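FAD linked oxidase-like protein (Myceliophthora thermophila, PDB 5L6G) oxidises the C1 hydroxyl of xylooligosaccharides and related sugars to lactones with a bicovalently bound FAD, passing the electrons to molecular oxygen to give hydrogen peroxide. Local coordinates at residues A209-G214 / P394-Y399; S164-F169 / A213-G218; M447-A452 / V464-N469; H176-D181 / S387-V392. All coordinates share one frame; numbering follows the deposited sequence.

Contact 1 (A209-G214 / P394-Y399)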
# COMPACT_ATOMS: atom_id res chain seq x y z
N ALA A 209 11.63 -4.09 11.46
CA ALA A 209 10.61 -5.04 10.99
C ALA A 209 9.27 -4.37 10.67
O ALA A 209 8.63 -4.68 9.66
CB ALA A 209 10.42 -6.18 11.98
N LEU A 210 8.85 -3.41 11.49
CA LEU A 210 7.61 -2.68 11.26
C LEU A 210 7.57 -1.97 9.92
O LEU A 210 6.50 -1.85 9.31
CB LEU A 210 7.38 -1.60 12.32
CG LEU A 210 7.03 -2.05 13.72
CD1 LEU A 210 6.94 -0.82 14.63
CD2 LEU A 210 5.74 -2.85 13.73
N ARG A 211 8.73 -1.46 9.51
CA ARG A 211 8.80 -0.56 8.41
C ARG A 211 8.94 -1.30 7.09
O ARG A 211 9.94 -1.14 6.38
CB ARG A 211 9.90 0.49 8.64
CG ARG A 211 9.32 1.58 9.52
CD ARG A 211 10.30 2.27 10.40
NE ARG A 211 11.37 2.98 9.72
CZ ARG A 211 12.63 2.57 9.66
NH1 ARG A 211 13.00 1.39 10.16
NH2 ARG A 211 13.53 3.36 9.07
N GLY A 212 7.89 -2.07 6.79
CA GLY A 212 7.80 -2.90 5.59
C GLY A 212 6.98 -4.17 5.78
O GLY A 212 6.38 -4.67 4.82
N ALA A 213 6.96 -4.70 7.00
CA ALA A 213 6.28 -5.96 7.29
C ALA A 213 5.48 -5.92 8.59
O ALA A 213 5.24 -6.95 9.21
CB ALA A 213 7.30 -7.09 7.32
N GLY A 214 5.04 -4.72 8.97
CA GLY A 214 4.48 -4.46 10.30
C GLY A 214 3.23 -5.22 10.71
O GLY A 214 2.93 -5.33 11.89
N PRO A 394 19.75 0.62 2.07
CA PRO A 394 19.27 -0.77 2.05
C PRO A 394 19.11 -1.42 3.42
O PRO A 394 18.43 -2.44 3.51
CB PRO A 394 20.35 -1.53 1.26
CG PRO A 394 21.47 -0.58 1.03
CD PRO A 394 20.95 0.81 1.24
N GLY A 395 19.75 -0.87 4.46
CA GLY A 395 19.58 -1.38 5.82
C GLY A 395 18.54 -0.66 6.68
O GLY A 395 18.32 -1.04 7.83
N ALA A 396 17.89 0.37 6.14
CA ALA A 396 16.99 1.22 6.95
C ALA A 396 15.74 0.53 7.48
O ALA A 396 15.29 0.87 8.58
CB ALA A 396 16.58 2.45 6.17
N GLY A 397 15.16 -0.40 6.72
CA GLY A 397 13.88 -0.99 7.09
C GLY A 397 13.64 -2.30 6.36
O GLY A 397 14.33 -2.60 5.39
N SER A 398 12.67 -3.07 6.80
CA SER A 398 12.42 -4.37 6.18
C SER A 398 11.83 -4.25 4.78
O SER A 398 11.98 -5.16 3.97
CB SER A 398 11.49 -5.21 7.04
OG SER A 398 10.25 -4.56 7.17
N TYR A 399 11.19 -3.12 4.47
CA TYR A 399 10.70 -2.89 3.12
C TYR A 399 11.86 -3.13 2.12
O TYR A 399 12.93 -2.55 2.25
CB TYR A 399 10.10 -1.48 2.97
CG TYR A 399 9.59 -1.23 1.57
CD1 TYR A 399 8.28 -1.55 1.23
CD2 TYR A 399 10.41 -0.67 0.60
CE1 TYR A 399 7.80 -1.35 -0.04
CE2 TYR A 399 9.93 -0.47 -0.71
CZ TYR A 399 8.63 -0.82 -1.02
OH TYR A 399 8.09 -0.64 -2.27
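Arg211 reaches across to the 394-399 loop with its guanidinium, while its own carbonyl takes a bond from the same loop. From CB the chain runs through CG and CD to a bend at chi3 (62°), which sets NE; the first atom of the chain to come close to the loop is CZ, 3.3 Å from Ala396 O. NH1 donates to Ala396 O at 2.8 Å, with the oxygen tilted 25° out of the guanidinium plane, and NH2 adds a weak second bond to that same oxygen at 3.1 Å. NH1 also has a weak bond back to Phe207 O. The contact joins the C-terminal end of helix 204-213, in the FAD-binding PCMH-type region, to the long loop between strands 374-381 and 409-417 of the eight-stranded antiparallel sheet. Arg211 is the centre of an inverse gamma turn here, and Arg211 O accepts from Tyr399 N at 3.0 Å. Ser398 places OG between its backbone N and carbonyl carbon (chi1 61°), from where OG donates to Ala209 O at 3.0 Å, coming from above the carbonyl plane. Ala209 O thus has two donors, the other being Ala213 N within the helix. Gly212 CA lies 3.4 Å from Ser398 OG and 3.6 Å from Tyr399 N, an approach closed to any CB: one built there would clash with both atoms.

Contact 2 (S164-F169 / A213-G218). With FAD (flavin-adenine dinucleotide), chain D.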
# COMPACT_ATOMS: atom_id res chain seq x y z
N SER A 164 1.00 2.28 5.80
CA SER A 164 2.34 2.79 6.17
C SER A 164 3.27 1.67 6.62
O SER A 164 4.48 1.81 6.55
CB SER A 164 2.27 3.87 7.25
OG SER A 164 1.84 3.34 8.50
N LEU A 165 2.71 0.56 7.06
CA LEU A 165 3.53 -0.52 7.58
C LEU A 165 4.08 -1.43 6.50
O LEU A 165 4.96 -2.24 6.78
CB LEU A 165 2.77 -1.33 8.64
CG LEU A 165 2.46 -0.58 9.95
CD1 LEU A 165 1.58 -1.44 10.83
CD2 LEU A 165 3.73 -0.14 10.67
N HIS A 166 3.60 -1.30 5.28
CA HIS A 166 4.12 -2.10 4.20
C HIS A 166 4.63 -1.32 3.02
O HIS A 166 4.93 -1.92 1.98
CB HIS A 166 3.06 -3.06 3.72
CG HIS A 166 2.48 -3.87 4.82
ND1 HIS A 166 1.40 -3.44 5.56
CD2 HIS A 166 2.84 -5.06 5.35
CE1 HIS A 166 1.11 -4.34 6.48
NE2 HIS A 166 1.96 -5.34 6.36
N GLY A 167 4.73 -0.00 3.16
CA GLY A 167 5.30 0.83 2.09
C GLY A 167 4.45 2.09 1.97
O GLY A 167 4.48 2.94 2.86
N GLY A 168 3.69 2.17 0.88
CA GLY A 168 2.74 3.25 0.67
C GLY A 168 3.27 4.27 -0.33
O GLY A 168 4.00 5.17 0.04
N PHE A 169 2.88 4.09 -1.58
CA PHE A 169 3.39 4.83 -2.71
C PHE A 169 2.26 5.71 -3.29
O PHE A 169 1.15 5.22 -3.55
CB PHE A 169 3.85 3.86 -3.80
CG PHE A 169 4.54 4.54 -4.94
CD1 PHE A 169 3.80 5.12 -5.98
CD2 PHE A 169 5.91 4.62 -4.97
CE1 PHE A 169 4.44 5.77 -7.03
CE2 PHE A 169 6.55 5.28 -6.01
CZ PHE A 169 5.81 5.86 -7.03
N ALA A 213 6.96 -4.70 7.00
CA ALA A 213 6.28 -5.96 7.29
C ALA A 213 5.48 -5.92 8.59
O ALA A 213 5.24 -6.95 9.21
CB ALA A 213 7.30 -7.09 7.32
N GLY A 214 5.04 -4.72 8.97
CA GLY A 214 4.48 -4.46 10.30
C GLY A 214 3.23 -5.22 10.71
O GLY A 214 2.93 -5.33 11.89
N SER A 215 2.54 -5.82 9.75
CA SER A 215 1.38 -6.65 10.05
C SER A 215 1.74 -7.92 10.82
O SER A 215 0.87 -8.59 11.35
CB SER A 215 0.64 -7.06 8.76
OG SER A 215 1.54 -7.58 7.79
N ASN A 216 3.03 -8.25 10.86
CA ASN A 216 3.46 -9.52 11.41
C ASN A 216 3.95 -9.46 12.85
O ASN A 216 4.18 -10.51 13.45
CB ASN A 216 4.60 -10.07 10.56
CG ASN A 216 4.14 -10.46 9.17
OD1 ASN A 216 3.46 -11.47 9.02
ND2 ASN A 216 4.48 -9.65 8.17
N PHE A 217 4.13 -8.27 13.40
CA PHE A 217 4.86 -8.13 14.66
C PHE A 217 4.12 -7.59 15.87
O PHE A 217 4.67 -7.61 16.96
CB PHE A 217 6.13 -7.33 14.42
CG PHE A 217 6.99 -7.95 13.37
CD1 PHE A 217 7.78 -9.03 13.67
CD2 PHE A 217 6.92 -7.52 12.06
CE1 PHE A 217 8.54 -9.65 12.70
CE2 PHE A 217 7.68 -8.13 11.08
CZ PHE A 217 8.51 -9.18 11.40
N GLY A 218 2.88 -7.15 15.70
CA GLY A 218 2.12 -6.58 16.80
C GLY A 218 1.06 -5.68 16.22
O GLY A 218 0.92 -5.59 15.01
PA FAD D . -6.26 -3.33 6.40
O1A FAD D . -6.99 -2.77 7.60
O2A FAD D . -7.00 -4.34 5.58
O5B FAD D . -4.82 -3.82 6.82
C5B FAD D . -3.87 -4.36 5.90
C4B FAD D . -2.85 -5.19 6.65
O4B FAD D . -2.18 -4.36 7.60
C3B FAD D . -3.48 -6.32 7.45
O3B FAD D . -2.57 -7.40 7.53
C2B FAD D . -3.66 -5.72 8.82
O2B FAD D . -3.78 -6.69 9.85
C1B FAD D . -2.43 -4.86 8.92
N9A FAD D . -2.65 -3.75 9.85
C8A FAD D . -3.61 -2.82 9.82
N7A FAD D . -3.49 -1.97 10.87
C5A FAD D . -2.42 -2.39 11.55
C6A FAD D . -1.76 -1.96 12.77
N6A FAD D . -2.27 -0.88 13.40
N1A FAD D . -0.70 -2.67 13.19
C2A FAD D . -0.21 -3.73 12.54
N3A FAD D . -0.78 -4.19 11.38
C4A FAD D . -1.87 -3.54 10.88
N1 FAD D . -1.40 1.41 -1.88
C2 FAD D . -0.37 2.20 -2.29
O2 FAD D . 0.81 1.88 -1.99
N3 FAD D . -0.61 3.35 -2.98
C4 FAD D . -1.86 3.77 -3.29
O4 FAD D . -2.10 4.83 -3.93
C4X FAD D . -3.03 2.95 -2.88
N5 FAD D . -4.32 3.30 -3.15
C5X FAD D . -5.40 2.54 -2.73
C6 FAD D . -6.73 2.92 -2.99
C7 FAD D . -7.79 2.10 -2.56
C7M FAD D . -9.20 2.53 -2.88
C8 FAD D . -7.52 0.84 -1.78
C8M FAD D . -8.66 -0.03 -1.23
C9 FAD D . -6.20 0.50 -1.52
C9A FAD D . -5.13 1.28 -1.98
N10 FAD D . -3.77 0.93 -1.75
C10 FAD D . -2.70 1.72 -2.16
C1' FAD D . -3.41 -0.28 -1.03
C2' FAD D . -3.23 -0.05 0.44
O2' FAD D . -1.96 0.57 0.62
C3' FAD D . -3.21 -1.42 1.09
O3' FAD D . -4.41 -2.15 0.80
C4' FAD D . -3.06 -1.24 2.60
O4' FAD D . -2.36 -2.37 3.13
C5' FAD D . -4.43 -1.08 3.22
O5' FAD D . -4.29 -0.55 4.54
P FAD D . -5.55 -0.62 5.49
O1P FAD D . -5.20 -0.22 6.88
O2P FAD D . -6.71 0.08 4.84
O3P FAD D . -5.96 -2.17 5.34
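His166 sets CG anti to its carbonyl carbon, and chi2 (88°) turns the ring so that NE2 faces Ser215; Ser215 holds OG between its backbone N and carbonyl carbon (chi1 50°), and His166 NE2 and Ser215 OG meet at 2.7 Å. The pair belongs to the FAD cradle of the PCMH-type domain, where the end of helix 160-165 meets the 3-10 turn 214-216 that follows helix 204-213. Ser215 OG lies at the ring edge near the imidazole plane, and the angle of 165° makes the hydrogen bond nearly straight, with either atom a possible donor. Tyr488 OH also bonds Ser215 OG, and His166 ND1 is bonded to Gly162 O, so both ring nitrogens are engaged and the ring rotation is fixed. The backbones add one weak bond, Gly214 N to Leu165 O at 3.3 Å, long but nearly straight. Leu165 CB packs 3.9 Å from Gly214 CA; a CB on Gly214 would clash with it. Both segments then touch the adenosine half of the cofactor: Leu165 CD1 is 3.4 Å from FAD C2A, and Ser215 CB is 3.5 Å from FAD O3B. Further along, at the backbone angles of Gly167 and Gly168 a CB would be jammed against the preceding carbonyl oxygen, and the chain passes on to the flavin. There Phe169 N donates to FAD O2 at 3.1 Å, and FAD N3 donates to Phe169 O at 2.6 Å.

Contact 3 (M447-A452 / V464-N469); sequences MYINYA and VYYRQN. With FAD (flavin-adenine dinucleotide), chain D; XYP (beta-D-xylopyranose), chain H.
Ile449 lies over the Tyr465 ring, the apolar centre of a contact between the loop after strand 445-446 and the last turn of helix 458-466, both in the berberine-bridge-enzyme-like C-terminal region. Its CB sits 3.6 Å from the ring centroid and only 4° off the normal, a CH-pi contact over the centre of one face. With CG1 anti to the backbone N (chi1 -161°), that branch runs over the same face to 3.5 Å from Tyr465 CE2, and CD1 goes on to Tyr466 OH. Met447 and Val464 lie side by side, pointing the same way, with Met447 CB 3.8 Å from Val464 CG2.

Among polar contacts, Met447 N donates to Val464 O at 2.8 Å from above the carbonyl plane, and Tyr465 CA makes a CA-H...O contact to Met447 O. Water 1 lies between the segments, accepting from Ile449 N and standing 3.0 Å from Tyr465 O. Tyr465 OH is held by Gln490 OE1 and Asp453 N.

Of the two segments, the loop alone meets the cofactor and sugar. Asn450 ND2 donates to Tyr448 OH, and Asn450 OD1 accepts from FAD O4' at 2.7 Å. Tyr451, a substrate-binding residue, joins Thr154, Arg272 and Glu412 around the xylose; its OH is a very short 2.5 Å from XYP O1. Tyr448 OH donates to FAD O2, a distance of 2.5 Å that is again very short.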
# COMPACT_ATOMS: atom_id res chain seq x y z
N MET A 447 7.27 -8.56 -5.29
CA MET A 447 5.88 -8.17 -5.26
C MET A 447 5.61 -7.34 -4.01
O MET A 447 6.43 -7.30 -3.11
CB MET A 447 4.97 -9.40 -5.32
CG MET A 447 4.93 -10.00 -6.73
SD MET A 447 4.07 -11.58 -6.84
CE MET A 447 3.97 -11.78 -8.62
N TYR A 448 4.46 -6.70 -3.98
CA TYR A 448 4.19 -5.62 -3.05
C TYR A 448 2.91 -5.90 -2.31
O TYR A 448 1.83 -5.86 -2.90
CB TYR A 448 4.07 -4.33 -3.85
CG TYR A 448 3.70 -3.06 -3.10
CD1 TYR A 448 4.37 -2.67 -1.97
CD2 TYR A 448 2.72 -2.22 -3.59
CE1 TYR A 448 4.05 -1.48 -1.32
CE2 TYR A 448 2.40 -1.03 -2.97
CZ TYR A 448 3.08 -0.65 -1.85
OH TYR A 448 2.73 0.53 -1.22
N ILE A 449 3.05 -6.20 -1.03
CA ILE A 449 1.93 -6.66 -0.21
C ILE A 449 0.82 -5.62 0.02
O ILE A 449 -0.29 -5.98 0.40
CB ILE A 449 2.45 -7.27 1.12
CG1 ILE A 449 1.39 -8.16 1.77
CG2 ILE A 449 2.96 -6.19 2.06
CD1 ILE A 449 1.85 -8.83 3.04
N ASN A 450 1.07 -4.33 -0.23
CA ASN A 450 -0.02 -3.39 -0.23
C ASN A 450 -0.99 -3.63 -1.38
O ASN A 450 -2.10 -3.11 -1.36
CB ASN A 450 0.49 -1.95 -0.18
CG ASN A 450 0.66 -1.46 1.25
OD1 ASN A 450 0.15 -2.08 2.17
ND2 ASN A 450 1.37 -0.36 1.43
N TYR A 451 -0.60 -4.44 -2.36
CA TYR A 451 -1.53 -5.02 -3.33
C TYR A 451 -1.54 -6.56 -3.15
O TYR A 451 -1.13 -7.35 -4.03
CB TYR A 451 -1.16 -4.64 -4.75
CG TYR A 451 -1.03 -3.15 -4.98
CD1 TYR A 451 -1.98 -2.26 -4.50
CD2 TYR A 451 0.06 -2.62 -5.65
CE1 TYR A 451 -1.85 -0.89 -4.71
CE2 TYR A 451 0.19 -1.26 -5.84
CZ TYR A 451 -0.76 -0.40 -5.37
OH TYR A 451 -0.63 0.97 -5.56
N ALA A 452 -2.03 -6.96 -2.00
CA ALA A 452 -1.92 -8.33 -1.55
C ALA A 452 -2.60 -9.30 -2.50
O ALA A 452 -3.74 -9.09 -2.87
CB ALA A 452 -2.50 -8.48 -0.16
N VAL A 464 8.60 -13.32 -2.22
CA VAL A 464 8.43 -12.26 -3.20
C VAL A 464 8.14 -10.90 -2.58
O VAL A 464 8.52 -9.86 -3.15
CB VAL A 464 7.38 -12.60 -4.28
CG1 VAL A 464 7.79 -13.85 -5.05
CG2 VAL A 464 5.97 -12.72 -3.70
N TYR A 465 7.45 -10.88 -1.44
CA TYR A 465 7.14 -9.63 -0.76
C TYR A 465 8.33 -9.00 -0.07
O TYR A 465 8.44 -7.79 -0.04
CB TYR A 465 6.05 -9.83 0.30
CG TYR A 465 4.65 -10.10 -0.19
CD1 TYR A 465 4.16 -9.61 -1.40
CD2 TYR A 465 3.78 -10.84 0.61
CE1 TYR A 465 2.84 -9.88 -1.81
CE2 TYR A 465 2.47 -11.09 0.22
CZ TYR A 465 2.01 -10.61 -0.99
OH TYR A 465 0.71 -10.90 -1.35
N TYR A 466 9.22 -9.83 0.49
CA TYR A 466 10.30 -9.36 1.34
C TYR A 466 11.73 -9.69 0.88
O TYR A 466 12.70 -9.10 1.39
CB TYR A 466 10.08 -9.88 2.75
CG TYR A 466 8.71 -9.54 3.28
CD1 TYR A 466 8.32 -8.23 3.46
CD2 TYR A 466 7.80 -10.55 3.56
CE1 TYR A 466 7.07 -7.92 3.95
CE2 TYR A 466 6.54 -10.25 4.05
CZ TYR A 466 6.17 -8.94 4.23
OH TYR A 466 4.92 -8.65 4.72
N ARG A 467 11.84 -10.61 -0.09
CA ARG A 467 13.09 -10.94 -0.76
C ARG A 467 14.27 -11.04 0.22
O ARG A 467 14.24 -11.89 1.11
CB ARG A 467 13.35 -9.95 -1.91
CG ARG A 467 12.43 -10.13 -3.12
CD ARG A 467 12.71 -11.48 -3.79
NE ARG A 467 12.07 -11.64 -5.11
CZ ARG A 467 11.69 -12.80 -5.63
NH1 ARG A 467 11.84 -13.94 -4.95
NH2 ARG A 467 11.14 -12.84 -6.85
N GLN A 468 15.28 -10.19 0.07
CA GLN A 468 16.50 -10.34 0.82
C GLN A 468 16.33 -10.07 2.32
O GLN A 468 17.20 -10.40 3.11
CB GLN A 468 17.58 -9.39 0.26
CG GLN A 468 17.39 -7.93 0.65
CD GLN A 468 16.40 -7.18 -0.24
OE1 GLN A 468 15.75 -7.77 -1.11
NE2 GLN A 468 16.31 -5.87 -0.04
N ASN A 469 15.21 -9.47 2.71
CA ASN A 469 14.95 -9.17 4.11
C ASN A 469 14.13 -10.24 4.84
O ASN A 469 13.93 -10.15 6.06
CB ASN A 469 14.28 -7.82 4.20
CG ASN A 469 15.22 -6.72 3.84
OD1 ASN A 469 16.43 -6.91 3.89
ND2 ASN A 469 14.70 -5.57 3.45
PA FAD D . -6.26 -3.33 6.40
O1A FAD D . -6.99 -2.77 7.60
O2A FAD D . -7.00 -4.34 5.58
O5B FAD D . -4.82 -3.82 6.82
C5B FAD D . -3.87 -4.36 5.90
C4B FAD D . -2.85 -5.19 6.65
O4B FAD D . -2.18 -4.36 7.60
C3B FAD D . -3.48 -6.32 7.45
O3B FAD D . -2.57 -7.40 7.53
C2B FAD D . -3.66 -5.72 8.82
O2B FAD D . -3.78 -6.69 9.85
C1B FAD D . -2.43 -4.86 8.92
N9A FAD D . -2.65 -3.75 9.85
C8A FAD D . -3.61 -2.82 9.82
N7A FAD D . -3.49 -1.97 10.87
C5A FAD D . -2.42 -2.39 11.55
C6A FAD D . -1.76 -1.96 12.77
N6A FAD D . -2.27 -0.88 13.40
N1A FAD D . -0.70 -2.67 13.19
C2A FAD D . -0.21 -3.73 12.54
N3A FAD D . -0.78 -4.19 11.38
C4A FAD D . -1.87 -3.54 10.88
N1 FAD D . -1.40 1.41 -1.88
C2 FAD D . -0.37 2.20 -2.29
O2 FAD D . 0.81 1.88 -1.99
N3 FAD D . -0.61 3.35 -2.98
C4 FAD D . -1.86 3.77 -3.29
O4 FAD D . -2.10 4.83 -3.93
C4X FAD D . -3.03 2.95 -2.88
N5 FAD D . -4.32 3.30 -3.15
C5X FAD D . -5.40 2.54 -2.73
C6 FAD D . -6.73 2.92 -2.99
C7 FAD D . -7.79 2.10 -2.56
C7M FAD D . -9.20 2.53 -2.88
C8 FAD D . -7.52 0.84 -1.78
C8M FAD D . -8.66 -0.03 -1.23
C9 FAD D . -6.20 0.50 -1.52
C9A FAD D . -5.13 1.28 -1.98
N10 FAD D . -3.77 0.93 -1.75
C10 FAD D . -2.70 1.72 -2.16
C1' FAD D . -3.41 -0.28 -1.03
C2' FAD D . -3.23 -0.05 0.44
O2' FAD D . -1.96 0.57 0.62
C3' FAD D . -3.21 -1.42 1.09
O3' FAD D . -4.41 -2.15 0.80
C4' FAD D . -3.06 -1.24 2.60
O4' FAD D . -2.36 -2.37 3.13
C5' FAD D . -4.43 -1.08 3.22
O5' FAD D . -4.29 -0.55 4.54
P FAD D . -5.55 -0.62 5.49
O1P FAD D . -5.20 -0.22 6.88
O2P FAD D . -6.71 0.08 4.84
O3P FAD D . -5.96 -2.17 5.34
O1 XYP H . -2.21 2.45 -6.77
C1 XYP H . -3.57 2.76 -6.47
C2 XYP H . -4.04 3.89 -7.39
C3 XYP H . -5.54 4.12 -7.24
C4 XYP H . -6.30 2.81 -7.42
C5 XYP H . -5.75 1.73 -6.48
O2 XYP H . -3.33 5.07 -7.03
O3 XYP H . -5.98 5.14 -8.15
O4 XYP H . -7.68 3.00 -7.08
O5 XYP H . -4.34 1.58 -6.62
O HOH W 1 5.86 -6.19 -0.07

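Contact 4 (H176-D181 / S387-V392); sequences HGLAVD and SAVTRV. With XYP (beta-D-xylopyranose), chain J.
Ala388 CB presses against the backbone where helix 173-176 ends, 3.4 Å from Gly177 N and 3.6 Å from His176 N. Here the two backbones come within 4.2 Å between Gly177 CA and Val389 CA, and both of those residues are buried. Gly177 leaves the helix with positive phi (94°), and its backbone angles would jam a CB against the preceding carbonyl oxygen. Beside it, Val389 turns CG2 anti to its carbonyl carbon, which puts that methyl 3.9 Å from both Gly177 CA and Leu178 CD2. The Leu178 and Val389 side chains meet at a slant, with Tyr399 packing against Leu178 and Tyr382 against Val389.

The contact joins two loops, one leading from helix 173-176 to strand 183-189 in the FAD-binding PCMH-type domain, the other linking strands 374-381 and 409-417 of the eight-stranded sheet. A backbone bond between Ala388 and His174 ties the second loop to the helix.

Toward Asp181 and Val392 the backbones spread to 8.1 Å between CA atoms, and both residues are partly exposed. What meets there is a methyl and a carboxylate: Val392 CG2 is 3.5 Å from Asp181 OD1. The carboxylate is already occupied, OD2 accepting from Leu178 N at 2.8 Å on its anti side and OD1 in a salt bridge to Arg402, which probably favours the charged form. Another bound xylose, apart from the one at the flavin, lies on this side, and its O4 donates to Asp181 O over a very short 2.5 Å.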
# COMPACT_ATOMS: atom_id res chain seq x y z
N HIS A 176 9.35 12.41 -2.20
CA HIS A 176 9.43 12.33 -0.73
C HIS A 176 9.39 10.92 -0.12
O HIS A 176 9.44 10.76 1.10
CB HIS A 176 8.28 13.15 -0.12
CG HIS A 176 8.37 14.62 -0.38
ND1 HIS A 176 9.40 15.40 0.11
CD2 HIS A 176 7.55 15.46 -1.04
CE1 HIS A 176 9.22 16.66 -0.26
NE2 HIS A 176 8.10 16.72 -0.96
N GLY A 177 9.32 9.89 -0.95
CA GLY A 177 9.44 8.54 -0.44
C GLY A 177 8.11 7.89 -0.15
O GLY A 177 7.06 8.33 -0.62
N LEU A 178 8.17 6.80 0.59
CA LEU A 178 6.98 6.02 0.86
C LEU A 178 6.38 6.50 2.17
O LEU A 178 7.06 7.16 2.94
CB LEU A 178 7.32 4.54 0.95
CG LEU A 178 7.94 3.91 -0.30
CD1 LEU A 178 8.39 2.49 -0.02
CD2 LEU A 178 6.96 3.96 -1.45
N ALA A 179 5.13 6.14 2.44
CA ALA A 179 4.51 6.46 3.73
C ALA A 179 5.35 5.94 4.90
O ALA A 179 5.53 6.63 5.90
CB ALA A 179 3.10 5.90 3.80
N VAL A 180 5.86 4.71 4.74
CA VAL A 180 6.70 4.07 5.74
C VAL A 180 7.94 4.91 6.10
O VAL A 180 8.45 4.86 7.22
CB VAL A 180 7.12 2.66 5.30
CG1 VAL A 180 8.14 2.69 4.17
CG2 VAL A 180 7.67 1.88 6.46
N ASP A 181 8.40 5.72 5.17
CA ASP A 181 9.57 6.57 5.39
C ASP A 181 9.32 7.77 6.27
O ASP A 181 10.27 8.45 6.69
CB ASP A 181 10.11 7.03 4.04
CG ASP A 181 10.59 5.87 3.20
OD1 ASP A 181 11.17 4.94 3.80
OD2 ASP A 181 10.38 5.87 1.97
N SER A 387 14.84 9.34 -7.38
CA SER A 387 13.75 8.89 -6.54
C SER A 387 14.11 8.93 -5.05
O SER A 387 15.14 8.40 -4.62
CB SER A 387 13.34 7.48 -6.93
OG SER A 387 12.38 6.97 -6.01
N ALA A 388 13.25 9.57 -4.26
CA ALA A 388 13.40 9.55 -2.82
C ALA A 388 13.17 8.13 -2.28
O ALA A 388 13.77 7.75 -1.27
CB ALA A 388 12.43 10.54 -2.18
N VAL A 389 12.33 7.35 -2.96
CA VAL A 389 12.03 5.99 -2.50
C VAL A 389 13.31 5.16 -2.43
O VAL A 389 13.60 4.53 -1.41
CB VAL A 389 11.00 5.28 -3.40
CG1 VAL A 389 10.85 3.81 -2.99
CG2 VAL A 389 9.65 5.99 -3.34
N THR A 390 14.08 5.19 -3.50
CA THR A 390 15.26 4.36 -3.61
C THR A 390 16.55 5.08 -3.17
O THR A 390 17.65 4.61 -3.45
CB THR A 390 15.38 3.83 -5.06
OG1 THR A 390 15.25 4.92 -5.97
CG2 THR A 390 14.28 2.83 -5.36
N ARG A 391 16.42 6.20 -2.47
CA ARG A 391 17.54 6.81 -1.77
C ARG A 391 17.60 6.36 -0.31
O ARG A 391 18.58 6.59 0.37
CB ARG A 391 17.46 8.34 -1.83
CG ARG A 391 18.03 8.88 -3.12
CD ARG A 391 17.84 10.38 -3.26
NE ARG A 391 18.47 10.85 -4.48
CZ ARG A 391 18.20 12.00 -5.09
NH1 ARG A 391 17.27 12.82 -4.62
NH2 ARG A 391 18.87 12.34 -6.19
N VAL A 392 16.54 5.74 0.18
CA VAL A 392 16.56 5.18 1.52
C VAL A 392 17.60 4.05 1.52
O VAL A 392 17.54 3.17 0.65
CB VAL A 392 15.18 4.62 1.93
CG1 VAL A 392 15.29 3.77 3.19
CG2 VAL A 392 14.18 5.75 2.14
O1 XYP J . 13.24 12.63 1.30
C1 XYP J . 13.37 11.77 2.44
C2 XYP J . 13.16 12.57 3.72
C3 XYP J . 13.10 11.66 4.95
C4 XYP J . 12.18 10.47 4.69
C5 XYP J . 12.52 9.78 3.38
O2 XYP J . 14.23 13.51 3.84
O3 XYP J . 12.66 12.39 6.11
O4 XYP J . 12.29 9.55 5.78
O5 XYP J . 12.41 10.72 2.32

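In the fold
The four contacts lie close together beside the cofactor, with centres from about 8 Å (contacts 1 and 2) to about 16 Å (contacts 3 and 4) apart. Contacts 1 and 2 share Ala213 and Gly214, where helix 204-213 runs into the turn before strand 219-229; through Gly214 both touch FAD. Contact 4 crosses both along the chain, since its segments alternate with theirs, and it shares with contact 1 the long loop between strands 374-381 and 409-417. Contact 3 opens last, within the C-terminal region; it too touches FAD, and Gly168 N with Tyr448 OH links it to contact 2. Parts distant in sequence thus gather about one cofactor, and contact 3 adds the sugar site at the flavin.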